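Local coordinates for protein Baccell_00875 (Bacteroides cellulosilyticus DSM 14838, PDB 5NO8) that acts as a polysaccharide lyase, probably cleaving L-rhamnose caps from glucuronic acid on the complex arabinogalactan chains of arabinogalactan proteins, at residues V368-G373 with D674-D679; G607-H612 with S656-Y661. All blocks are in the same frame, centred on the assembly; numbering follows the deposited sequence.

Overall arrangement
Both contacts are buried, but contact 2 lies about 7 Å from the centre of the chain and contact 1 about 20 Å, where E372 is exposed. They meet in one four-stranded antiparallel sheet: contact 1 joins its two inner strands, 369-370 and 672-677, and contact 2 ties a loop to an outer strand, 659-660. The centres are 13 Å apart, bridged by D674, whose backbone O and N probably bond to S656 OG and A658 O. Contact 1 closes a span of some 300 residues, rich in helix, with strand ladder bonds and the charged side chains of D370 and E372. Contact 2 relies on two backbone bonds, aromatic rings, a methionine and a water.

Contact 1 of 2, residues V368-G373 with D674-D679; sequences VYDNEG and DPYAND
D674 OD1 is gripped by two backbone N-H groups: Y676 N, 3.0 Å from this oxygen and met through its anti lone pair, closes an Asx turn, and K602 N is the second. The turn leads into an antiparallel pairing of strand 369-370 with the end of strand 672-677, the inner two strands of a four-stranded sheet. Y369 and A677 are the hydrogen-bonded pair: Y369 N donates to A677 O at 2.9 Å with an N-H...O angle of 165°, and A677 N returns a more bent bond of 2.9 Å to Y369 O. V368 CA and Y676 CA add CA-H...O contacts to the same two carbonyls. Past the non-hydrogen-bonded pair D370-Y676, N371 N donates a hydrogen bond to P675 O at 2.9 Å, nearly along the C=O axis.

E372 runs alongside P675, its CG 3.7 Å from P675 CB, while its carboxylate is held by salt bridges to K602 and R603. D370 divides its oxygens: OD1 takes weak bonds from E372 N and G373 N, and OD2 pairs with K602. Its carboxylate comes to the edge of the Y676 ring, the planes 75° apart and OD2 3.8 Å from CE1. V368, with CG1 anti to its backbone N, sets that methyl over a face of this ring, 4.3 Å from the centroid and 22° off the normal.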
loop_
_atom_site.group_PDB
_atom_site.type_symbol
_atom_site.label_atom_id
_atom_site.label_comp_id
_atom_site.label_asym_id
_atom_site.label_seq_id
_atom_site.Cartn_x
_atom_site.Cartn_y
_atom_site.Cartn_z
ATOM N N VAL A 368 19.753 -9.188 5.804
ATOM C CA VAL A 368 18.578 -9.901 5.333
ATOM C C VAL A 368 18.571 -11.283 5.917
ATOM O O VAL A 368 19.620 -11.928 6.034
ATOM C CB VAL A 368 18.565 -9.961 3.780
ATOM C CG1 VAL A 368 17.386 -10.792 3.264
ATOM C CG2 VAL A 368 18.503 -8.561 3.217
ATOM N N TYR A 369 17.382 -11.766 6.281
ATOM C CA TYR A 369 17.246 -13.057 6.920
ATOM C C TYR A 369 16.176 -13.867 6.230
ATOM O O TYR A 369 15.112 -13.329 5.901
ATOM C CB TYR A 369 16.851 -12.860 8.391
ATOM C CG TYR A 369 16.917 -14.094 9.261
ATOM C CD1 TYR A 369 18.109 -14.466 9.883
ATOM C CD2 TYR A 369 15.787 -14.865 9.512
ATOM C CE1 TYR A 369 18.168 -15.579 10.699
ATOM C CE2 TYR A 369 15.834 -15.988 10.324
ATOM C CZ TYR A 369 17.037 -16.336 10.915
ATOM O OH TYR A 369 17.103 -17.420 11.734
ATOM N N ASP A 370 16.453 -15.154 6.046
ATOM C CA ASP A 370 15.528 -16.071 5.407
ATOM C C ASP A 370 14.773 -16.818 6.472
ATOM O O ASP A 370 15.348 -17.684 7.159
ATOM C CB ASP A 370 16.287 -17.039 4.489
ATOM C CG ASP A 370 15.353 -17.951 3.681
ATOM O OD1 ASP A 370 14.190 -18.178 4.059
ATOM O OD2 ASP A 370 15.789 -18.438 2.630
ATOM N N ASN A 371 13.489 -16.492 6.622
ATOM C CA ASN A 371 12.668 -17.117 7.676
ATOM C C ASN A 371 12.327 -18.574 7.419
ATOM O O ASN A 371 12.060 -19.292 8.369
ATOM C CB ASN A 371 11.392 -16.324 7.934
ATOM C CG ASN A 371 11.686 -14.946 8.503
ATOM O OD1 ASN A 371 11.106 -13.959 8.087
ATOM N ND2 ASN A 371 12.591 -14.888 9.447
ATOM N N GLU A 372 12.345 -19.011 6.161
ATOM C CA GLU A 372 12.172 -20.449 5.852
ATOM C C GLU A 372 13.399 -21.285 6.225
ATOM O O GLU A 372 13.263 -22.375 6.763
ATOM C CB GLU A 372 11.817 -20.655 4.379
ATOM C CG GLU A 372 10.447 -20.100 4.037
ATOM C CD GLU A 372 10.092 -20.163 2.540
ATOM O OE1 GLU A 372 10.986 -20.041 1.659
ATOM O OE2 GLU A 372 8.877 -20.288 2.257
ATOM N N GLY A 373 14.585 -20.770 5.932
ATOM C CA GLY A 373 15.847 -21.453 6.232
ATOM C C GLY A 373 16.380 -21.186 7.629
ATOM O O GLY A 373 17.311 -21.861 8.060
ATOM N N ASP A 674 5.948 -12.396 2.448
ATOM C CA ASP A 674 7.203 -12.847 1.871
ATOM C C ASP A 674 8.148 -13.355 2.969
ATOM O O ASP A 674 8.235 -12.737 4.034
ATOM C CB ASP A 674 7.876 -11.749 1.079
ATOM C CG ASP A 674 9.022 -12.284 0.253
ATOM O OD1 ASP A 674 10.119 -12.444 0.838
ATOM O OD2 ASP A 674 8.770 -12.606 -0.942
ATOM N N PRO A 675 8.808 -14.500 2.739
ATOM C CA PRO A 675 9.610 -15.101 3.795
ATOM C C PRO A 675 10.953 -14.439 4.117
ATOM O O PRO A 675 11.637 -14.949 4.986
ATOM C CB PRO A 675 9.824 -16.525 3.306
ATOM C CG PRO A 675 9.619 -16.490 1.853
ATOM C CD PRO A 675 8.619 -15.420 1.602
ATOM N N TYR A 676 11.341 -13.366 3.424
ATOM C CA TYR A 676 12.524 -12.605 3.822
ATOM C C TYR A 676 12.143 -11.514 4.799
ATOM O O TYR A 676 11.187 -10.782 4.560
ATOM C CB TYR A 676 13.243 -11.912 2.641
ATOM C CG TYR A 676 14.160 -12.777 1.786
ATOM C CD1 TYR A 676 14.494 -14.090 2.135
ATOM C CD2 TYR A 676 14.726 -12.251 0.620
ATOM C CE1 TYR A 676 15.359 -14.857 1.344
ATOM C CE2 TYR A 676 15.579 -13.019 -0.178
ATOM C CZ TYR A 676 15.875 -14.316 0.185
ATOM O OH TYR A 676 16.703 -15.100 -0.591
ATOM N N ALA A 677 12.932 -11.376 5.862
ATOM C CA ALA A 677 13.030 -10.098 6.572
ATOM C C ALA A 677 14.157 -9.331 5.885
ATOM O O ALA A 677 15.312 -9.789 5.843
ATOM C CB ALA A 677 13.345 -10.303 8.031
ATOM N N ASN A 678 13.806 -8.202 5.302
ATOM C CA ASN A 678 14.738 -7.404 4.567
ATOM C C ASN A 678 14.768 -6.011 5.172
ATOM O O ASN A 678 15.567 -5.759 6.083
ATOM C CB ASN A 678 14.380 -7.490 3.056
ATOM C CG ASN A 678 15.395 -6.807 2.183
ATOM O OD1 ASN A 678 16.014 -5.854 2.624
ATOM N ND2 ASN A 678 15.579 -7.289 0.925
ATOM N N ASP A 679 13.892 -5.117 4.730
ATOM C CA ASP A 679 13.957 -3.702 5.049
ATOM C C ASP A 679 12.784 -3.136 5.888
ATOM O O ASP A 679 12.738 -1.948 6.183
ATOM C CB ASP A 679 14.152 -2.874 3.732
ATOM C CG ASP A 679 13.221 -3.281 2.575
ATOM O OD1 ASP A 679 12.656 -4.416 2.525
ATOM O OD2 ASP A 679 13.044 -2.407 1.676
#

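Contact 2 of 2, residues G607-H612 with S656-Y661; sequences GDTFPH and SCAYMY
The loop 607-612 joins an outer strand of the sheet, 659-660, through a single bridge at T609 and M660. Two backbone hydrogen bonds frame it: Y661 N donates almost straight to D608 O (3.0 Å, N-H...O 176°), and F610 N donates to Y659 O at 3.0 Å, nearly along the C=O axis.

Y661 has CG anti to its backbone N (chi1 -173°), which sends the ring out beside F610. F610 turns its edge to the face of Y661 in a T-shaped pair, with centroids 5.6 Å apart and planes at 83°; its CD2 lies 3.9 Å from Y661 CG, and Y661 CB sits in the F610 ring plane. Y200 packs on both side chains and bonds to the carboxylate of D608, which also pairs with R215. An alanine in place of Y661 removes the ring face that meets the F610 edge, and would probably loosen the packing of F610 against Y200.

On the T609 side, M660 bends at chi2 and chi3, so that its end returns toward the loop although CB leads away from it: SD runs alongside T609 CG2 at 3.8 Å, and CE stops 3.4 Å from G607 O. T609 puts that methyl anti to its carbonyl carbon, where it also meets A658 CB, and tucks OG1 between its backbone N and carbonyl carbon, weakly bonded to R593 O.

P611 follows a cis peptide bond, and its CD packs on Y659 CB. Y659 CD2 lies 3.3 Å from F610 O. H612 extends, CG anti to its N, and a water in its ring plane hydrogen-bonds to NE2 at 2.9 Å and also to C657 O. The charge of D608 is thus met by R215 and Y200, whereas F610 O, P611 O and Y659 N are buried without a polar partner, which probably carries an energetic cost.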
loop_
_atom_site.group_PDB
_atom_site.type_symbol
_atom_site.label_atom_id
_atom_site.label_comp_id
_atom_site.label_asym_id
_atom_site.label_seq_id
_atom_site.Cartn_x
_atom_site.Cartn_y
_atom_site.Cartn_z
ATOM N N GLY A 607 3.370 -6.877 -7.670
ATOM C CA GLY A 607 1.967 -6.846 -7.300
ATOM C C GLY A 607 1.730 -6.162 -5.971
ATOM O O GLY A 607 2.677 -5.907 -5.201
ATOM N N ASP A 608 0.462 -5.891 -5.683
ATOM C CA ASP A 608 0.071 -5.059 -4.529
ATOM C C ASP A 608 0.628 -5.611 -3.227
ATOM O O ASP A 608 0.403 -6.772 -2.916
ATOM C CB ASP A 608 -1.440 -4.987 -4.361
ATOM C CG ASP A 608 -2.156 -4.319 -5.534
ATOM O OD1 ASP A 608 -1.488 -3.820 -6.448
ATOM O OD2 ASP A 608 -3.393 -4.323 -5.512
ATOM N N THR A 609 1.356 -4.771 -2.496
ATOM C CA THR A 609 1.926 -5.112 -1.205
ATOM C C THR A 609 1.148 -4.241 -0.232
ATOM O O THR A 609 1.225 -2.997 -0.284
ATOM C CB THR A 609 3.420 -4.715 -1.146
ATOM O OG1 THR A 609 3.527 -3.335 -1.542
ATOM C CG2 THR A 609 4.202 -5.524 -2.070
ATOM N N PHE A 610 0.339 -4.873 0.611
ATOM C CA PHE A 610 -0.490 -4.165 1.556
ATOM C C PHE A 610 -0.425 -4.869 2.909
ATOM O O PHE A 610 -1.059 -5.904 3.066
ATOM C CB PHE A 610 -1.935 -4.180 1.105
ATOM C CG PHE A 610 -2.294 -3.177 0.056
ATOM C CD1 PHE A 610 -2.268 -1.813 0.323
ATOM C CD2 PHE A 610 -2.842 -3.600 -1.156
ATOM C CE1 PHE A 610 -2.716 -0.891 -0.611
ATOM C CE2 PHE A 610 -3.255 -2.684 -2.103
ATOM C CZ PHE A 610 -3.198 -1.332 -1.839
ATOM N N PRO A 611 0.315 -4.354 3.889
ATOM C CA PRO A 611 1.107 -3.149 3.812
ATOM C C PRO A 611 2.495 -3.420 3.318
ATOM O O PRO A 611 2.989 -4.564 3.363
ATOM C CB PRO A 611 1.115 -2.663 5.264
ATOM C CG PRO A 611 1.067 -3.911 6.063
ATOM C CD PRO A 611 0.349 -4.943 5.241
ATOM N N HIS A 612 3.078 -2.377 2.727
ATOM C CA HIS A 612 4.485 -2.285 2.596
ATOM C C HIS A 612 4.920 -1.196 3.558
ATOM O O HIS A 612 4.306 -0.166 3.655
ATOM C CB HIS A 612 4.896 -1.913 1.192
ATOM C CG HIS A 612 6.369 -1.846 1.028
ATOM N ND1 HIS A 612 7.062 -0.662 1.079
ATOM C CD2 HIS A 612 7.296 -2.827 0.920
ATOM C CE1 HIS A 612 8.352 -0.915 0.940
ATOM N NE2 HIS A 612 8.514 -2.220 0.835
ATOM N N SER A 656 8.462 -9.766 8.084
ATOM C CA SER A 656 8.337 -9.933 6.628
ATOM C C SER A 656 8.492 -8.608 5.886
ATOM O O SER A 656 7.934 -7.595 6.290
ATOM C CB SER A 656 6.982 -10.559 6.295
ATOM O OG SER A 656 6.781 -10.566 4.887
ATOM N N CYS A 657 9.172 -8.660 4.737
ATOM C CA CYS A 657 9.386 -7.468 3.916
ATOM C C CYS A 657 8.174 -6.999 3.124
ATOM O O CYS A 657 8.190 -5.871 2.649
ATOM C CB CYS A 657 10.589 -7.655 2.977
ATOM S SG CYS A 657 10.339 -8.857 1.686
ATOM N N ALA A 658 7.133 -7.830 2.992
ATOM C CA ALA A 658 5.922 -7.439 2.254
ATOM C C ALA A 658 4.812 -8.480 2.388
ATOM O O ALA A 658 5.094 -9.670 2.406
ATOM C CB ALA A 658 6.249 -7.284 0.767
ATOM N N TYR A 659 3.574 -8.007 2.486
ATOM C CA TYR A 659 2.420 -8.858 2.382
ATOM C C TYR A 659 1.896 -8.717 0.943
ATOM O O TYR A 659 1.414 -7.665 0.564
ATOM C CB TYR A 659 1.312 -8.483 3.362
ATOM C CG TYR A 659 0.156 -9.450 3.281
ATOM C CD1 TYR A 659 0.275 -10.744 3.800
ATOM C CD2 TYR A 659 -1.008 -9.128 2.587
ATOM C CE1 TYR A 659 -0.750 -11.680 3.681
ATOM C CE2 TYR A 659 -2.038 -10.055 2.463
ATOM C CZ TYR A 659 -1.908 -11.331 3.019
ATOM O OH TYR A 659 -2.937 -12.242 2.916
ATOM N N MET A 660 1.948 -9.801 0.187
ATOM C CA MET A 660 1.443 -9.835 -1.188
ATOM C C MET A 660 -0.070 -10.047 -1.100
ATOM O O MET A 660 -0.529 -11.124 -0.748
ATOM C CB MET A 660 2.128 -10.948 -2.004
ATOM C CG MET A 660 3.652 -10.898 -2.019
ATOM S SD MET A 660 4.265 -9.312 -2.571
ATOM C CE MET A 660 3.426 -9.067 -4.132
ATOM N N TYR A 661 -0.834 -9.015 -1.437
ATOM C CA TYR A 661 -2.240 -8.910 -1.054
ATOM C C TYR A 661 -3.292 -9.593 -1.970
ATOM O O TYR A 661 -4.224 -10.220 -1.451
ATOM C CB TYR A 661 -2.606 -7.438 -0.807
ATOM C CG TYR A 661 -3.982 -7.258 -0.249
ATOM C CD1 TYR A 661 -4.224 -7.364 1.124
ATOM C CD2 TYR A 661 -5.071 -7.023 -1.082
ATOM C CE1 TYR A 661 -5.509 -7.247 1.626
ATOM C CE2 TYR A 661 -6.355 -6.891 -0.580
ATOM C CZ TYR A 661 -6.561 -7.003 0.773
ATOM O OH TYR A 661 -7.820 -6.889 1.260
HETATM O O HOH W 1 10.241 -4.524 0.994
#